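Amidohydrolase 3 domain-containing protein (PDB 3IGH) is uncharacterised but probably acts as a metal-dependent amidohydrolase, hydrolysing carbon-nitrogen bonds other than peptide bonds. Local coordinates at residues 43-46 against 50-53; 206-211 against 334-339; 232-237 against 310-315. All blocks are in the same frame, centred on the assembly; numbering follows the deposited sequence.

Contact 1: residues 43-46 against 50-53; sequences IVEL and EIVD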
ATOM      1  N   ILE A  43     -14.772  26.736 -16.083  1.00 49.07           N
ATOM      2  CA  ILE A  43     -14.210  26.250 -14.821  1.00 45.95           C
ATOM      3  C   ILE A  43     -12.678  26.321 -14.840  1.00 43.24           C
ATOM      4  O   ILE A  43     -12.063  26.885 -13.933  1.00 45.88           O
ATOM      5  CB  ILE A  43     -14.715  24.806 -14.494  1.00 46.81           C
ATOM      6  CG1 ILE A  43     -16.198  24.832 -14.109  1.00 43.22           C
ATOM      7  CG2 ILE A  43     -13.915  24.172 -13.355  1.00 47.42           C
ATOM      8  CD1 ILE A  43     -16.904  23.494 -14.280  1.00 44.01           C
ATOM      9  N   VAL A  44     -12.081  25.797 -15.908  1.00 42.21           N
ATOM     10  CA  VAL A  44     -10.627  25.720 -16.038  1.00 48.02           C
ATOM     11  C   VAL A  44      -9.992  27.083 -16.349  1.00 57.40           C
ATOM     12  O   VAL A  44      -8.812  27.308 -16.058  1.00 58.88           O
ATOM     13  CB  VAL A  44     -10.216  24.607 -17.041  1.00 45.72           C
ATOM     14  CG1 VAL A  44      -8.719  24.575 -17.288  1.00 49.68           C
ATOM     15  CG2 VAL A  44     -10.652  23.255 -16.494  1.00 49.14           C
ATOM     16  N   GLU A  45     -10.781  27.996 -16.912  1.00 60.54           N
ATOM     17  CA  GLU A  45     -10.327  29.374 -17.119  1.00 61.56           C
ATOM     18  C   GLU A  45     -10.186  30.125 -15.795  1.00 59.44           C
ATOM     19  O   GLU A  45      -9.197  30.828 -15.582  1.00 63.97           O
ATOM     20  CB  GLU A  45     -11.251  30.120 -18.085  1.00 62.47           C
ATOM     21  CG  GLU A  45     -10.844  29.939 -19.542  1.00 70.27           C
ATOM     22  CD  GLU A  45     -11.932  30.316 -20.535  1.00 84.82           C
ATOM     23  OE1 GLU A  45     -13.072  30.622 -20.114  1.00 84.55           O
ATOM     24  OE2 GLU A  45     -11.638  30.296 -21.751  1.00 86.05           O
ATOM     25  N   LEU A  46     -11.167  29.943 -14.911  1.00 50.50           N
ATOM     26  CA  LEU A  46     -11.164  30.555 -13.584  1.00 56.78           C
ATOM     27  C   LEU A  46     -10.073  29.974 -12.689  1.00 59.43           C
ATOM     28  O   LEU A  46      -9.363  30.718 -12.008  1.00 59.21           O
ATOM     29  CB  LEU A  46     -12.529  30.380 -12.906  1.00 50.63           C
ATOM     30  CG  LEU A  46     -13.760  31.093 -13.472  1.00 57.97           C
ATOM     31  CD1 LEU A  46     -15.028  30.483 -12.889  1.00 52.75           C
ATOM     32  CD2 LEU A  46     -13.712  32.602 -13.211  1.00 60.35           C
ATOM     33  N   GLU A  50      -4.917  23.692 -18.285  1.00 70.15           N
ATOM     34  CA  GLU A  50      -4.895  23.345 -19.703  1.00 71.62           C
ATOM     35  C   GLU A  50      -6.302  23.102 -20.245  1.00 69.83           C
ATOM     36  O   GLU A  50      -7.118  22.433 -19.612  1.00 64.20           O
ATOM     37  CB  GLU A  50      -4.018  22.106 -19.909  1.00 69.79           C
ATOM     38  CG  GLU A  50      -3.677  21.775 -21.356  1.00 73.56           C
ATOM     39  CD  GLU A  50      -2.923  20.456 -21.498  1.00 80.69           C
ATOM     40  OE1 GLU A  50      -2.860  19.677 -20.519  1.00 82.89           O
ATOM     41  OE2 GLU A  50      -2.393  20.195 -22.598  1.00 92.21           O
ATOM     42  N   ILE A  51      -6.589  23.660 -21.415  1.00 70.14           N
ATOM     43  CA  ILE A  51      -7.845  23.379 -22.101  1.00 68.65           C
ATOM     44  C   ILE A  51      -7.538  22.616 -23.386  1.00 66.51           C
ATOM     45  O   ILE A  51      -6.892  23.139 -24.294  1.00 68.20           O
ATOM     46  CB  ILE A  51      -8.668  24.662 -22.371  1.00 73.00           C
ATOM     47  CG1 ILE A  51      -9.010  25.361 -21.049  1.00 76.20           C
ATOM     48  CG2 ILE A  51      -9.946  24.330 -23.133  1.00 65.52           C
ATOM     49  CD1 ILE A  51      -9.360  26.826 -21.187  1.00 90.07           C
ATOM     50  N   VAL A  52      -7.987  21.365 -23.432  1.00 63.61           N
ATOM     51  CA  VAL A  52      -7.731  20.471 -24.557  1.00 60.97           C
ATOM     52  C   VAL A  52      -8.929  20.467 -25.503  1.00 60.71           C
ATOM     53  O   VAL A  52     -10.037  20.068 -25.128  1.00 51.33           O
ATOM     54  CB  VAL A  52      -7.407  19.029 -24.083  1.00 58.05           C
ATOM     55  CG1 VAL A  52      -7.248  18.080 -25.266  1.00 67.18           C
ATOM     56  CG2 VAL A  52      -6.150  19.020 -23.222  1.00 70.26           C
ATOM     57  N   ASP A  53      -8.692  20.939 -26.724  1.00 59.71           N
ATOM     58  CA  ASP A  53      -9.693  20.916 -27.775  1.00 57.09           C
ATOM     59  C   ASP A  53      -9.710  19.519 -28.387  1.00 53.04           C
ATOM     60  O   ASP A  53      -8.708  19.072 -28.955  1.00 54.69           O
ATOM     61  CB  ASP A  53      -9.352  21.967 -28.838  1.00 62.12           C
ATOM     62  CG  ASP A  53     -10.503  22.235 -29.810  1.00 67.04           C
ATOM     63  OD1 ASP A  53     -11.604  21.662 -29.653  1.00 65.75           O
ATOM     64  OD2 ASP A  53     -10.299  23.043 -30.739  1.00 75.42           O
TER
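A helix, a short connection and the strand that is outermost in its sheet within this chain make up this corner of the small N-terminal beta domain, where Val44 and Glu45 near the end of helix 37-47 meet Glu50 and Ile51 of segment 50-53. The backbones come closest at Val44 and Ile51, whose CA atoms lie 7.1 Å apart, and no hydrogen bond joins the two segments. Val44 makes its contact through one methyl, CG1. This CG1 stands opposite the backbone N (chi1 175°) and reaches the chain of the strand, 3.5 Å from Glu50 O and 3.9 Å from Ile51 CG1. The side chains of Val44 and Ile51 run past one another in opposite senses, so they meet flank to flank. The strand belongs to the four-stranded mixed sheet 30-35, 23-27, 3-7, 50-53, paired in parallel with strand 3-7, and Val44 also packs on Leu3 and Ala5 of that neighbour. Further out, Ile51 sets CD1 across Glu45 CG at 3.8 Å, the two side chains at about a right angle. Glu45 is extended beyond CG, which carries its carboxylate past the isoleucine methyl: Glu45 OE2 is still 4.2 Å from Ile51 CD1 and has a long, weak ion pair with Lys41. Elsewhere on the same helix, Ile43 and Leu46 pack against Ser47 and Lys42 of the second subunit.

Contact 2: residues 206-211 against 334-339; sequences SFMSVN and PGRIEH. With SO4 (sulfate ion), chain H; SO4 (sulfate ion), chain B.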
ATOM      1  N   SER A 206      -6.982  -6.680 -13.811  1.00 24.22           N
ATOM      2  CA  SER A 206      -6.736  -7.590 -12.695  1.00 26.05           C
ATOM      3  C   SER A 206      -5.689  -8.600 -13.131  1.00 30.19           C
ATOM      4  O   SER A 206      -5.887  -9.354 -14.094  1.00 28.99           O
ATOM      5  CB  SER A 206      -7.989  -8.336 -12.244  1.00 28.42           C
ATOM      6  OG  SER A 206      -9.007  -7.446 -11.840  1.00 36.77           O
ATOM      7  N   PHE A 207      -4.575  -8.588 -12.416  1.00 24.52           N
ATOM      8  CA  PHE A 207      -3.435  -9.459 -12.689  1.00 23.15           C
ATOM      9  C   PHE A 207      -3.619 -10.669 -11.779  1.00 27.53           C
ATOM     10  O   PHE A 207      -3.525 -10.559 -10.564  1.00 24.67           O
ATOM     11  CB  PHE A 207      -2.138  -8.670 -12.420  1.00 22.70           C
ATOM     12  CG  PHE A 207      -0.839  -9.449 -12.568  1.00 27.39           C
ATOM     13  CD1 PHE A 207      -0.788 -10.759 -13.064  1.00 27.25           C
ATOM     14  CD2 PHE A 207       0.364  -8.821 -12.232  1.00 26.19           C
ATOM     15  CE1 PHE A 207       0.439 -11.450 -13.156  1.00 25.85           C
ATOM     16  CE2 PHE A 207       1.588  -9.489 -12.337  1.00 29.79           C
ATOM     17  CZ  PHE A 207       1.627 -10.804 -12.799  1.00 29.05           C
ATOM     18  N   MET A 208      -3.904 -11.816 -12.391  1.00 26.16           N
ATOM     19  CA  MET A 208      -4.212 -13.059 -11.667  1.00 32.34           C
ATOM     20  C   MET A 208      -2.998 -13.946 -11.438  1.00 38.32           C
ATOM     21  O   MET A 208      -2.150 -14.056 -12.310  1.00 34.27           O
ATOM     22  CB  MET A 208      -5.263 -13.848 -12.441  1.00 34.07           C
ATOM     23  CG  MET A 208      -6.383 -12.955 -12.989  1.00 57.26           C
ATOM     24  SD  MET A 208      -7.286 -12.125 -11.660  1.00 47.22           S
ATOM     25  CE  MET A 208      -7.866 -13.624 -10.905  1.00 14.21           C
ATOM     26  N   SER A 209      -2.967 -14.599 -10.269  1.00 33.72           N
ATOM     27  CA  SER A 209      -1.865 -15.471  -9.820  1.00 34.54           C
ATOM     28  C   SER A 209      -0.523 -14.751  -9.800  1.00 33.44           C
ATOM     29  O   SER A 209       0.456 -15.174 -10.428  1.00 34.36           O
ATOM     30  CB  SER A 209      -1.809 -16.795 -10.596  1.00 34.43           C
ATOM     31  OG  SER A 209      -3.009 -17.518 -10.407  1.00 35.66           O
ATOM     32  N   VAL A 210      -0.493 -13.646  -9.068  1.00 26.73           N
ATOM     33  CA  VAL A 210       0.750 -12.920  -8.851  1.00 25.10           C
ATOM     34  C   VAL A 210       1.582 -13.751  -7.873  1.00 27.28           C
ATOM     35  O   VAL A 210       1.155 -13.983  -6.734  1.00 28.33           O
ATOM     36  CB  VAL A 210       0.459 -11.496  -8.264  1.00 28.67           C
ATOM     37  CG1 VAL A 210       1.746 -10.753  -7.939  1.00 25.65           C
ATOM     38  CG2 VAL A 210      -0.376 -10.689  -9.232  1.00 29.84           C
ATOM     39  N   ASN A 211       2.751 -14.217  -8.315  1.00 27.44           N
ATOM     40  CA  ASN A 211       3.646 -14.976  -7.441  1.00 25.55           C
ATOM     41  C   ASN A 211       4.610 -14.052  -6.680  1.00 29.06           C
ATOM     42  O   ASN A 211       4.471 -12.829  -6.733  1.00 24.31           O
ATOM     43  CB  ASN A 211       4.393 -16.096  -8.212  1.00 28.68           C
ATOM     44  CG  ASN A 211       5.323 -15.569  -9.312  1.00 28.69           C
ATOM     45  OD1 ASN A 211       5.876 -14.471  -9.221  1.00 28.88           O
ATOM     46  ND2 ASN A 211       5.507 -16.375 -10.364  1.00 28.57           N
ATOM     47  N   PRO A 334     -19.792 -12.972  -1.251  1.00 32.62           N
ATOM     48  CA  PRO A 334     -20.052 -12.883  -2.687  1.00 35.13           C
ATOM     49  C   PRO A 334     -18.745 -12.621  -3.457  1.00 30.35           C
ATOM     50  O   PRO A 334     -18.402 -11.474  -3.754  1.00 33.28           O
ATOM     51  CB  PRO A 334     -21.040 -11.719  -2.794  1.00 34.95           C
ATOM     52  CG  PRO A 334     -20.751 -10.863  -1.613  1.00 42.25           C
ATOM     53  CD  PRO A 334     -20.228 -11.760  -0.530  1.00 36.63           C
ATOM     54  N   GLY A 335     -18.026 -13.699  -3.761  1.00 29.20           N
ATOM     55  CA  GLY A 335     -16.752 -13.604  -4.457  1.00 28.41           C
ATOM     56  C   GLY A 335     -16.888 -13.488  -5.963  1.00 32.31           C
ATOM     57  O   GLY A 335     -17.964 -13.194  -6.490  1.00 30.85           O
ATOM     58  N   ARG A 336     -15.781 -13.701  -6.661  1.00 27.13           N
ATOM     59  CA  ARG A 336     -15.814 -13.685  -8.110  1.00 22.86           C
ATOM     60  C   ARG A 336     -15.444 -15.049  -8.679  1.00 25.96           C
ATOM     61  O   ARG A 336     -14.655 -15.790  -8.084  1.00 28.99           O
ATOM     62  CB  ARG A 336     -14.967 -12.533  -8.703  1.00 26.71           C
ATOM     63  CG  ARG A 336     -13.562 -12.409  -8.178  1.00 28.61           C
ATOM     64  CD  ARG A 336     -12.795 -11.248  -8.842  1.00 28.32           C
ATOM     65  NE  ARG A 336     -12.475 -11.509 -10.246  1.00 30.40           N
ATOM     66  CZ  ARG A 336     -11.812 -10.669 -11.039  1.00 30.77           C
ATOM     67  NH1 ARG A 336     -11.375  -9.501 -10.579  1.00 25.63           N
ATOM     68  NH2 ARG A 336     -11.583 -11.006 -12.299  1.00 29.53           N
ATOM     69  N   ILE A 337     -16.073 -15.387  -9.800  1.00 28.00           N
ATOM     70  CA  ILE A 337     -15.768 -16.624 -10.497  0.50 30.78           C
ATOM     71  C   ILE A 337     -15.141 -16.282 -11.846  1.00 28.30           C
ATOM     72  O   ILE A 337     -15.612 -15.398 -12.549  1.00 28.04           O
ATOM     73  CB  ILE A 337     -17.014 -17.532 -10.625  0.50 31.53           C
ATOM     74  CG1 ILE A 337     -17.308 -18.187  -9.273  0.50 33.97           C
ATOM     75  CG2 ILE A 337     -16.819 -18.628 -11.682  0.50 31.56           C
ATOM     76  CD1 ILE A 337     -18.774 -18.451  -9.032  0.50 27.45           C
ATOM     77  N   GLU A 338     -14.046 -16.974 -12.158  1.00 30.56           N
ATOM     78  CA  GLU A 338     -13.323 -16.788 -13.402  1.00 29.09           C
ATOM     79  C   GLU A 338     -13.740 -17.864 -14.397  1.00 32.11           C
ATOM     80  O   GLU A 338     -13.841 -19.044 -14.030  1.00 29.33           O
ATOM     81  CB  GLU A 338     -11.816 -16.860 -13.156  1.00 29.81           C
ATOM     82  CG  GLU A 338     -11.333 -16.008 -11.979  1.00 34.51           C
ATOM     83  CD  GLU A 338     -11.789 -14.557 -12.077  1.00 42.66           C
ATOM     84  OE1 GLU A 338     -11.399 -13.866 -13.039  1.00 33.71           O
ATOM     85  OE2 GLU A 338     -12.545 -14.113 -11.191  1.00 39.99           O
ATOM     86  N   HIS A 339     -13.975 -17.421 -15.639  1.00 30.74           N
ATOM     87  CA  HIS A 339     -14.393 -18.223 -16.797  1.00 28.65           C
ATOM     88  C   HIS A 339     -15.896 -18.480 -16.856  1.00 31.51           C
ATOM     89  O   HIS A 339     -16.581 -17.977 -17.760  1.00 30.37           O
ATOM     90  CB  HIS A 339     -13.616 -19.541 -16.911  1.00 29.60           C
ATOM     91  CG  HIS A 339     -12.147 -19.367 -17.133  1.00 35.43           C
ATOM     92  ND1 HIS A 339     -11.562 -19.504 -18.373  1.00 43.29           N
ATOM     93  CD2 HIS A 339     -11.140 -19.096 -16.269  1.00 38.86           C
ATOM     94  CE1 HIS A 339     -10.259 -19.304 -18.266  1.00 46.25           C
ATOM     95  NE2 HIS A 339      -9.979 -19.051 -16.999  1.00 37.47           N
TER
HETATM   96  S   SO4 H   7       4.367 -19.792  -9.165  0.50 43.54           S
HETATM   97  O1  SO4 H   7       4.326 -18.872 -10.295  0.50 39.08           O
HETATM   98  O2  SO4 H   7       4.599 -21.153  -9.633  0.50 40.32           O
HETATM   99  O3  SO4 H   7       5.446 -19.406  -8.267  0.50 52.70           O
HETATM  100  O4  SO4 H   7       3.105 -19.735  -8.442  0.50 34.04           O
HETATM  101  S   SO4 B   1      -6.707 -19.164 -15.410  1.00 55.65           S
HETATM  102  O1  SO4 B   1      -5.842 -18.028 -15.162  1.00 45.31           O
HETATM  103  O2  SO4 B   1      -7.132 -19.139 -16.801  1.00 62.11           O
HETATM  104  O3  SO4 B   1      -5.957 -20.392 -15.187  1.00 61.71           O
HETATM  105  O4  SO4 B   1      -7.884 -19.076 -14.538  1.00 50.26           O
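Arg336 and Ser206 meet because the arginine starts with CG between its backbone N and carbonyl carbon (chi1 50°), runs straight at the next bond and then bends at chi3, sending the guanidinium across the interior of the amidohydrolase TIM-type barrel. Strands 202-210 and 336-337 are not neighbours in the barrel wall; even the nearest CA atoms, of Met208 and Glu338, are 10.0 Å apart, so side chains alone span the gap. Ser206 OG lies at the guanidinium edge, near its plane, and accepts a weak bond from Arg336 NH1 at 3.4 Å; the serine hydroxyl has a stronger partner in Ser451. The firm grip is within the second segment: Arg336 holds Glu338 side-on, NE to OE2 at 2.8 Å and NH2 to OE1 at 3.0 Å. Both oxygens are met on their syn sides, with the bonds tilted 28° and 21° from the carboxylate plane. Arg336 NH2 also binds Ser66 O. Glu338 OE1 bonds to His67 ND1, consistent with Glu338 positioning that ring, whose NE2 binds the chain B sulfate, probably from the crystallisation liquor. Met208, bent at chi2 and chi3, lays its terminal methyl obliquely against this carboxylate, with CE 4.1 Å from Glu338 OE1. After the corner at Glu338, His339 meets the same sulfate at its ring edge: His339 NE2 is 2.9 Å from sulfate O2.

Contact 3: residues 232-237 against 310-315; sequences FAYVTP and DVAIHA. With SO4 (sulfate ion), chain B.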
ATOM      1  N   PHE A 232      -4.754  -4.525 -10.325  1.00 27.30           N
ATOM      2  CA  PHE A 232      -5.395  -5.155  -9.178  1.00 23.41           C
ATOM      3  C   PHE A 232      -4.817  -6.571  -9.040  1.00 25.27           C
ATOM      4  O   PHE A 232      -5.177  -7.486  -9.792  1.00 24.25           O
ATOM      5  CB  PHE A 232      -6.930  -5.123  -9.334  1.00 24.79           C
ATOM      6  CG  PHE A 232      -7.501  -3.727  -9.264  1.00 28.48           C
ATOM      7  CD1 PHE A 232      -8.045  -3.245  -8.072  1.00 27.95           C
ATOM      8  CD2 PHE A 232      -7.435  -2.865 -10.371  1.00 28.57           C
ATOM      9  CE1 PHE A 232      -8.531  -1.938  -7.982  1.00 29.21           C
ATOM     10  CE2 PHE A 232      -7.925  -1.554 -10.298  1.00 26.88           C
ATOM     11  CZ  PHE A 232      -8.470  -1.091  -9.095  1.00 30.41           C
ATOM     12  N   ALA A 233      -3.902  -6.731  -8.087  1.00 25.46           N
ATOM     13  CA  ALA A 233      -3.138  -7.973  -7.929  1.00 24.47           C
ATOM     14  C   ALA A 233      -3.911  -9.043  -7.174  1.00 27.21           C
ATOM     15  O   ALA A 233      -4.310  -8.847  -6.030  1.00 24.79           O
ATOM     16  CB  ALA A 233      -1.805  -7.705  -7.239  1.00 24.33           C
ATOM     17  N   TYR A 234      -4.117 -10.176  -7.833  1.00 24.61           N
ATOM     18  CA  TYR A 234      -4.673 -11.353  -7.173  1.00 22.35           C
ATOM     19  C   TYR A 234      -3.551 -12.357  -7.011  1.00 28.06           C
ATOM     20  O   TYR A 234      -3.082 -12.956  -7.985  1.00 24.38           O
ATOM     21  CB  TYR A 234      -5.846 -11.932  -7.970  1.00 22.92           C
ATOM     22  CG  TYR A 234      -7.130 -11.136  -7.833  1.00 28.10           C
ATOM     23  CD1 TYR A 234      -7.286  -9.900  -8.469  1.00 23.53           C
ATOM     24  CD2 TYR A 234      -8.209 -11.638  -7.089  1.00 22.40           C
ATOM     25  CE1 TYR A 234      -8.472  -9.167  -8.345  1.00 27.01           C
ATOM     26  CE2 TYR A 234      -9.411 -10.908  -6.966  1.00 21.41           C
ATOM     27  CZ  TYR A 234      -9.524  -9.675  -7.601  1.00 29.38           C
ATOM     28  OH  TYR A 234     -10.686  -8.949  -7.504  1.00 26.74           O
ATOM     29  N   VAL A 235      -3.113 -12.518  -5.768  1.00 24.61           N
ATOM     30  CA  VAL A 235      -1.941 -13.310  -5.452  1.00 24.00           C
ATOM     31  C   VAL A 235      -2.220 -14.821  -5.376  1.00 22.27           C
ATOM     32  O   VAL A 235      -3.362 -15.261  -5.252  1.00 25.78           O
ATOM     33  CB  VAL A 235      -1.286 -12.817  -4.132  1.00 25.00           C
ATOM     34  CG1 VAL A 235      -1.007 -11.300  -4.185  1.00 24.27           C
ATOM     35  CG2 VAL A 235      -2.162 -13.140  -2.919  1.00 25.50           C
ATOM     36  N   THR A 236      -1.158 -15.615  -5.461  1.00 24.42           N
ATOM     37  CA  THR A 236      -1.252 -17.056  -5.256  1.00 25.76           C
ATOM     38  C   THR A 236      -1.463 -17.305  -3.757  1.00 32.11           C
ATOM     39  O   THR A 236      -1.134 -16.430  -2.939  1.00 30.18           O
ATOM     40  CB  THR A 236       0.058 -17.766  -5.688  1.00 30.36           C
ATOM     41  OG1 THR A 236       1.134 -17.281  -4.881  1.00 28.75           O
ATOM     42  CG2 THR A 236       0.373 -17.503  -7.169  1.00 28.06           C
ATOM     43  N   PRO A 237      -2.029 -18.478  -3.383  1.00 31.30           N
ATOM     44  CA  PRO A 237      -2.103 -18.861  -1.961  1.00 30.30           C
ATOM     45  C   PRO A 237      -0.774 -18.803  -1.201  1.00 27.48           C
ATOM     46  O   PRO A 237      -0.767 -18.470  -0.016  1.00 30.27           O
ATOM     47  CB  PRO A 237      -2.599 -20.309  -2.016  1.00 33.76           C
ATOM     48  CG  PRO A 237      -3.437 -20.359  -3.253  1.00 29.75           C
ATOM     49  CD  PRO A 237      -2.681 -19.486  -4.246  1.00 29.92           C
ATOM     50  N   ASP A 310     -10.196  -9.829  -1.698  1.00 27.68           N
ATOM     51  CA  ASP A 310     -11.143 -10.491  -2.595  1.00 26.29           C
ATOM     52  C   ASP A 310     -10.708 -11.941  -2.837  1.00 28.44           C
ATOM     53  O   ASP A 310      -9.571 -12.327  -2.565  1.00 25.53           O
ATOM     54  CB  ASP A 310     -11.246  -9.736  -3.930  1.00 27.00           C
ATOM     55  CG  ASP A 310     -12.501 -10.093  -4.727  1.00 28.54           C
ATOM     56  OD1 ASP A 310     -13.428 -10.722  -4.176  1.00 30.70           O
ATOM     57  OD2 ASP A 310     -12.564  -9.742  -5.928  1.00 31.11           O
ATOM     58  N   VAL A 311     -11.633 -12.760  -3.307  1.00 24.41           N
ATOM     59  CA  VAL A 311     -11.340 -14.153  -3.604  1.00 23.37           C
ATOM     60  C   VAL A 311     -11.900 -14.473  -4.997  1.00 25.54           C
ATOM     61  O   VAL A 311     -13.109 -14.349  -5.241  1.00 29.06           O
ATOM     62  CB  VAL A 311     -11.970 -15.092  -2.536  1.00 25.73           C
ATOM     63  CG1 VAL A 311     -11.640 -16.555  -2.850  1.00 27.56           C
ATOM     64  CG2 VAL A 311     -11.493 -14.696  -1.116  1.00 22.49           C
ATOM     65  N   ALA A 312     -11.008 -14.868  -5.899  1.00 29.30           N
ATOM     66  CA  ALA A 312     -11.381 -15.257  -7.253  1.00 28.54           C
ATOM     67  C   ALA A 312     -11.149 -16.737  -7.427  1.00 28.17           C
ATOM     68  O   ALA A 312     -10.072 -17.245  -7.122  1.00 30.84           O
ATOM     69  CB  ALA A 312     -10.572 -14.470  -8.303  1.00 27.16           C
ATOM     70  N   ILE A 313     -12.173 -17.431  -7.914  1.00 28.08           N
ATOM     71  CA  ILE A 313     -12.077 -18.865  -8.128  1.00 28.35           C
ATOM     72  C   ILE A 313     -12.294 -19.221  -9.605  1.00 23.58           C
ATOM     73  O   ILE A 313     -13.348 -18.945 -10.172  1.00 29.55           O
ATOM     74  CB  ILE A 313     -13.089 -19.654  -7.249  1.00 28.91           C
ATOM     75  CG1 ILE A 313     -12.955 -19.246  -5.765  1.00 31.81           C
ATOM     76  CG2 ILE A 313     -12.850 -21.148  -7.419  1.00 28.32           C
ATOM     77  CD1 ILE A 313     -13.840 -20.048  -4.785  1.00 31.81           C
ATOM     78  N   HIS A 314     -11.284 -19.840 -10.200  1.00 28.37           N
ATOM     79  CA  HIS A 314     -11.379 -20.446 -11.534  1.00 28.45           C
ATOM     80  C   HIS A 314     -12.365 -21.615 -11.479  1.00 32.86           C
ATOM     81  O   HIS A 314     -12.183 -22.547 -10.688  1.00 32.41           O
ATOM     82  CB  HIS A 314      -9.972 -20.921 -11.920  1.00 29.02           C
ATOM     83  CG  HIS A 314      -9.903 -21.857 -13.095  1.00 33.22           C
ATOM     84  ND1 HIS A 314      -9.158 -21.570 -14.220  1.00 39.22           N
ATOM     85  CD2 HIS A 314     -10.409 -23.101 -13.290  1.00 35.65           C
ATOM     86  CE1 HIS A 314      -9.235 -22.579 -15.068  1.00 38.97           C
ATOM     87  NE2 HIS A 314      -9.999 -23.517 -14.535  1.00 37.40           N
ATOM     88  N   ALA A 315     -13.392 -21.562 -12.323  1.00 30.89           N
ATOM     89  CA  ALA A 315     -14.310 -22.695 -12.523  1.00 30.55           C
ATOM     90  C   ALA A 315     -14.750 -22.746 -13.983  1.00 29.62           C
ATOM     91  O   ALA A 315     -15.495 -21.889 -14.438  1.00 28.56           O
ATOM     92  CB  ALA A 315     -15.526 -22.580 -11.608  1.00 25.81           C
TER
HETATM   93  S   SO4 B   1      -6.707 -19.164 -15.410  1.00 55.65           S
HETATM   94  O1  SO4 B   1      -5.842 -18.028 -15.162  1.00 45.31           O
HETATM   95  O2  SO4 B   1      -7.132 -19.139 -16.801  1.00 62.11           O
HETATM   96  O3  SO4 B   1      -5.957 -20.392 -15.187  1.00 61.71           O
HETATM   97  O4  SO4 B   1      -7.884 -19.076 -14.538  1.00 50.26           O
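Polar contact comes first here: Tyr234 OH donates to Asp310 OD2 at 2.6 Å, a short hydrogen bond that spans the inside of the TIM-type barrel between strands 230-235 and 310-315. Strand 256-264 lies between these two in the wall, which explains why no backbone bond joins the segments and why the nearest CA atoms, of Tyr234 and Ala312, stand 7.8 Å apart. The carboxylate oxygen lies in the plane of the phenol, at the ring edge, and uses its anti lone pair, while ring and carboxylate planes are turned 62° against each other. Asp310 has its CG opposite the backbone N (chi1 -162°), a setting that brings OD2 to the tyrosine. Its other oxygen, OD1, forms a salt bridge with Arg357 and takes a weak bond from the backbone N of Val311, so both oxygens of this buried acid are engaged. Tyr234 OH also receives a weak hydrogen bond from Arg336 NH1.

Apolar contact is confined to the same ring. Ala312 CB approaches Tyr234 CD2 obliquely at 3.9 Å, and Asp310 CB lies 3.7 Å from Tyr234 CE2, so one flank of the phenol follows the inward-facing residues of strand 310-315. Met208 and Ser206 of strand 202-210 touch the tyrosine as well.

Ligand contact belongs to the end of the second strand. His314 NE2 bonds to Gly267 O, while the other ring nitrogen binds a sulfate (chain B), probably from the crystallisation liquor: His314 ND1 to sulfate O4 is 2.8 Å, with a nearly straight N-H...O angle of 172°.

In the fold
Contacts 2 and 3 form one buried cluster, their centres about 3 Å apart, whereas contact 1 stands off in the N-terminal beta domain, its centre about 40 Å from that of contact 2 and 42 Å from that of contact 3. The two barrel contacts interlock through neighbouring strands: Phe207 O lies 2.8 Å from Tyr234 N, and Glu338 N lies 2.9 Å from Ile313 O, both probable hydrogen bonds. Side chains join them too, with Arg336 CD 3.3 Å from Asp310 OD2. One sulfate binds His339 of contact 2 and His314 of contact 3, together with Lys262 and His67, consistent with the place of the active site in amidohydrolase barrels.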